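Long-range contact in BCL-2 protein (Schistosoma japonicum, PDB 7JMT), which probably takes part in the control of apoptosis by binding BH domains of partner proteins, and is here bound to the inhibitor ABT-737: residues A[107-112]-A[158-163]. Residues are numbered along the deposited sequence; the frame is centred on the assembly and turned at random.
Sequences LNWGRI and DGWSGL. With N3C (4-{4-[(4'-chlorobiphenyl-2-yl)methyl]piperazin-1-yl}-N-{[4-({(1R)-3-(dimethylamino)-1-[(phenylthio)methyl]propyl}amino)-3-nitrophenyl]sulfonyl}benzamide), chain G.
Gly159 O sits at a junction between backbone and ring: it accepts a hydrogen bond from Gly162 N at 2.9 Å, and the Trp109 indole meets it with its edge, CZ2 lying 3.2 Å from Gly159 O. No hydrogen bond joins 107-112 to 158-163; the rest of the contact is van der Waals and CH-pi. Leu163 CG stands over the face of the Trp109 six-membered ring, 3.7 Å from its centroid and 24° off the normal, a CH-pi contact, with CD2 reaching CE3 of the same ring. The Gly162 carbonyl carbon rests above that same face near the rim. The CA-CB bond of Trp160 points away from 107-112, yet with CG anti to its own carbonyl carbon (chi1 -73°) the indole swings back, and Ile112 CG2 meets its edge at CZ3, 3.9 Å away. Both tryptophans are buried; Trp153 of helix 132-155 packs edge-to-face on Trp109, and Phe7 stacks on Trp160.

On the ligand side, Asn108 N-caps helix 109-127: its OD1 takes Arg111 N at 2.8 Å, with the donor 38° out of the carbonyl plane. The ND2 of the same amide lies 3.4 Å from N3C N27, while the face of the Arg111 guanidinium lies against N3C C20, 3.8 Å from its plane. Gly110, where a CB would run into N3C N27, lets the acylsulfonamide approach the helix start, N3C O29 lying 3.5 Å from Gly110 N. Asn108-Trp109-Gly110-Arg111 spells the NWGR signature of the BH1 region, and Gly159-Trp160 is consistent with the Gly-Trp of BH2; their docking, through Trp109, beside the inhibitor-filled groove is characteristic of the Bcl-2 fold.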
# COMPACT_ATOMS: atom_id res chain seq x y z
N LEU A 107 -9.87 -1.22 -14.17
CA LEU A 107 -8.99 -2.15 -13.43
C LEU A 107 -7.89 -2.63 -14.36
O LEU A 107 -8.20 -3.34 -15.32
CB LEU A 107 -9.85 -3.28 -12.85
CG LEU A 107 -9.23 -4.19 -11.80
CD1 LEU A 107 -8.32 -3.46 -10.83
CD2 LEU A 107 -10.33 -4.91 -11.03
N ASN A 108 -6.65 -2.24 -14.09
CA ASN A 108 -5.46 -2.61 -14.87
C ASN A 108 -4.35 -2.65 -13.83
O ASN A 108 -4.60 -2.18 -12.73
CB ASN A 108 -5.23 -1.69 -16.08
CG ASN A 108 -4.82 -0.28 -15.75
OD1 ASN A 108 -4.92 0.16 -14.62
ND2 ASN A 108 -4.37 0.46 -16.75
N TRP A 109 -3.20 -3.23 -14.14
CA TRP A 109 -2.07 -3.33 -13.19
C TRP A 109 -1.60 -1.93 -12.83
O TRP A 109 -1.20 -1.73 -11.70
CB TRP A 109 -0.94 -4.21 -13.71
CG TRP A 109 -1.06 -5.68 -13.42
CD1 TRP A 109 -1.01 -6.69 -14.33
CD2 TRP A 109 -1.23 -6.31 -12.14
NE1 TRP A 109 -1.15 -7.90 -13.71
CE2 TRP A 109 -1.28 -7.69 -12.37
CE3 TRP A 109 -1.35 -5.84 -10.83
CZ2 TRP A 109 -1.45 -8.61 -11.33
CZ3 TRP A 109 -1.51 -6.75 -9.81
CH2 TRP A 109 -1.56 -8.11 -10.06
N GLY A 110 -1.66 -1.00 -13.77
CA GLY A 110 -1.23 0.39 -13.56
C GLY A 110 -2.05 1.08 -12.51
O GLY A 110 -1.49 1.90 -11.81
N ARG A 111 -3.35 0.84 -12.45
CA ARG A 111 -4.22 1.40 -11.40
C ARG A 111 -3.85 0.78 -10.05
O ARG A 111 -3.94 1.48 -9.06
CB ARG A 111 -5.71 1.22 -11.72
CG ARG A 111 -6.44 2.47 -12.16
CD ARG A 111 -6.26 2.86 -13.61
NE ARG A 111 -6.98 4.10 -13.86
CZ ARG A 111 -6.85 4.90 -14.93
NH1 ARG A 111 -5.98 4.61 -15.89
NH2 ARG A 111 -7.58 5.99 -15.01
N ILE A 112 -3.50 -0.50 -10.00
CA ILE A 112 -3.08 -1.20 -8.75
C ILE A 112 -1.79 -0.55 -8.25
O ILE A 112 -1.69 -0.32 -7.06
CB ILE A 112 -2.99 -2.73 -8.93
CG1 ILE A 112 -4.39 -3.33 -9.10
CG2 ILE A 112 -2.23 -3.38 -7.78
CD1 ILE A 112 -4.43 -4.66 -9.81
N ASP A 158 -2.41 -13.99 -13.15
CA ASP A 158 -1.26 -14.73 -12.56
C ASP A 158 -1.13 -14.34 -11.10
O ASP A 158 -0.14 -14.70 -10.49
CB ASP A 158 0.02 -14.60 -13.40
CG ASP A 158 -0.03 -15.30 -14.74
OD1 ASP A 158 0.63 -14.82 -15.67
OD2 ASP A 158 -0.69 -16.34 -14.82
N GLY A 159 -2.15 -13.71 -10.54
CA GLY A 159 -2.15 -13.29 -9.14
C GLY A 159 -1.28 -12.09 -8.93
O GLY A 159 -0.97 -11.42 -9.89
N TRP A 160 -0.86 -11.85 -7.70
CA TRP A 160 0.07 -10.76 -7.36
C TRP A 160 1.35 -11.03 -8.13
O TRP A 160 2.01 -10.07 -8.47
CB TRP A 160 0.30 -10.71 -5.85
CG TRP A 160 -0.85 -10.18 -5.05
CD1 TRP A 160 -1.56 -10.85 -4.11
CD2 TRP A 160 -1.39 -8.86 -5.10
NE1 TRP A 160 -2.51 -10.04 -3.57
CE2 TRP A 160 -2.44 -8.80 -4.16
CE3 TRP A 160 -1.10 -7.71 -5.85
CZ2 TRP A 160 -3.19 -7.65 -3.95
CZ3 TRP A 160 -1.84 -6.58 -5.65
CH2 TRP A 160 -2.87 -6.55 -4.71
N SER A 161 1.63 -12.29 -8.45
CA SER A 161 2.84 -12.69 -9.21
C SER A 161 2.81 -12.06 -10.60
O SER A 161 3.85 -12.04 -11.24
CB SER A 161 2.99 -14.17 -9.27
OG SER A 161 3.11 -14.75 -7.99
N GLY A 162 1.66 -11.60 -11.08
CA GLY A 162 1.50 -10.96 -12.39
C GLY A 162 2.26 -9.67 -12.54
O GLY A 162 2.50 -9.29 -13.67
N LEU A 163 2.52 -8.98 -11.44
CA LEU A 163 3.28 -7.72 -11.43
C LEU A 163 4.72 -7.97 -11.87
O LEU A 163 5.34 -7.02 -12.28
CB LEU A 163 3.22 -7.06 -10.05
CG LEU A 163 1.95 -6.29 -9.71
CD1 LEU A 163 1.78 -6.17 -8.21
CD2 LEU A 163 1.95 -4.91 -10.36
O34 N3C G . 4.77 1.68 -14.90
N33 N3C G . 3.78 1.12 -15.39
O33 N3C G . 3.46 0.03 -14.97
C33 N3C G . 2.97 1.63 -16.41
C32 N3C G . 3.47 2.47 -17.37
N35 N3C G . 4.76 2.87 -17.26
C36 N3C G . 5.34 3.97 -17.98
C41 N3C G . 4.88 5.35 -17.45
S42 N3C G . 4.90 5.56 -15.68
C43 N3C G . 3.54 4.85 -14.96
C48 N3C G . 2.33 4.95 -15.57
C47 N3C G . 1.20 4.39 -15.01
C46 N3C G . 1.28 3.69 -13.81
C45 N3C G . 2.51 3.57 -13.20
C44 N3C G . 3.63 4.16 -13.77
C37 N3C G . 6.85 3.73 -17.88
C38 N3C G . 7.52 4.33 -19.12
N39 N3C G . 8.82 3.68 -19.39
C40 N3C G . 8.58 2.46 -20.21
C39 N3C G . 9.72 4.65 -20.09
C31 N3C G . 2.64 2.93 -18.39
C30 N3C G . 1.32 2.53 -18.45
C34 N3C G . 1.64 1.23 -16.46
C29 N3C G . 0.81 1.68 -17.47
S28 N3C G . -0.70 1.19 -17.54
O28 N3C G . -1.13 1.28 -18.92
O29 N3C G . -0.89 -0.19 -17.12
N27 N3C G . -1.41 2.16 -16.63
C26 N3C G . -1.52 3.45 -16.96
O26 N3C G . -1.12 3.95 -18.00
C23 N3C G . -2.10 4.34 -15.93
C22 N3C G . -1.92 5.68 -16.09
C21 N3C G . -2.38 6.58 -15.14
C24 N3C G . -2.67 3.84 -14.76
C25 N3C G . -3.13 4.76 -13.80
C20 N3C G . -3.01 6.14 -13.99
N17 N3C G . -3.44 7.06 -13.03
C16 N3C G . -3.34 8.49 -13.38
C15 N3C G . -4.08 9.38 -12.39
C18 N3C G . -3.89 6.59 -11.73
C19 N3C G . -4.73 7.60 -10.99
N14 N3C G . -4.02 8.89 -11.01
C13 N3C G . -4.62 9.96 -10.21
C12 N3C G . -5.59 9.53 -9.14
C11 N3C G . -6.94 9.48 -9.46
C10 N3C G . -7.90 9.10 -8.53
C9 N3C G . -7.50 8.77 -7.25
C8 N3C G . -6.16 8.81 -6.92
C7 N3C G . -5.20 9.20 -7.87
C4 N3C G . -3.88 9.21 -7.43
C3 N3C G . -3.23 10.37 -7.01
C2 N3C G . -1.94 10.29 -6.52
C5 N3C G . -3.23 8.00 -7.32
C6 N3C G . -1.94 7.93 -6.85
C1 N3C G . -1.31 9.07 -6.46
CL1 N3C G . 0.35 8.90 -5.87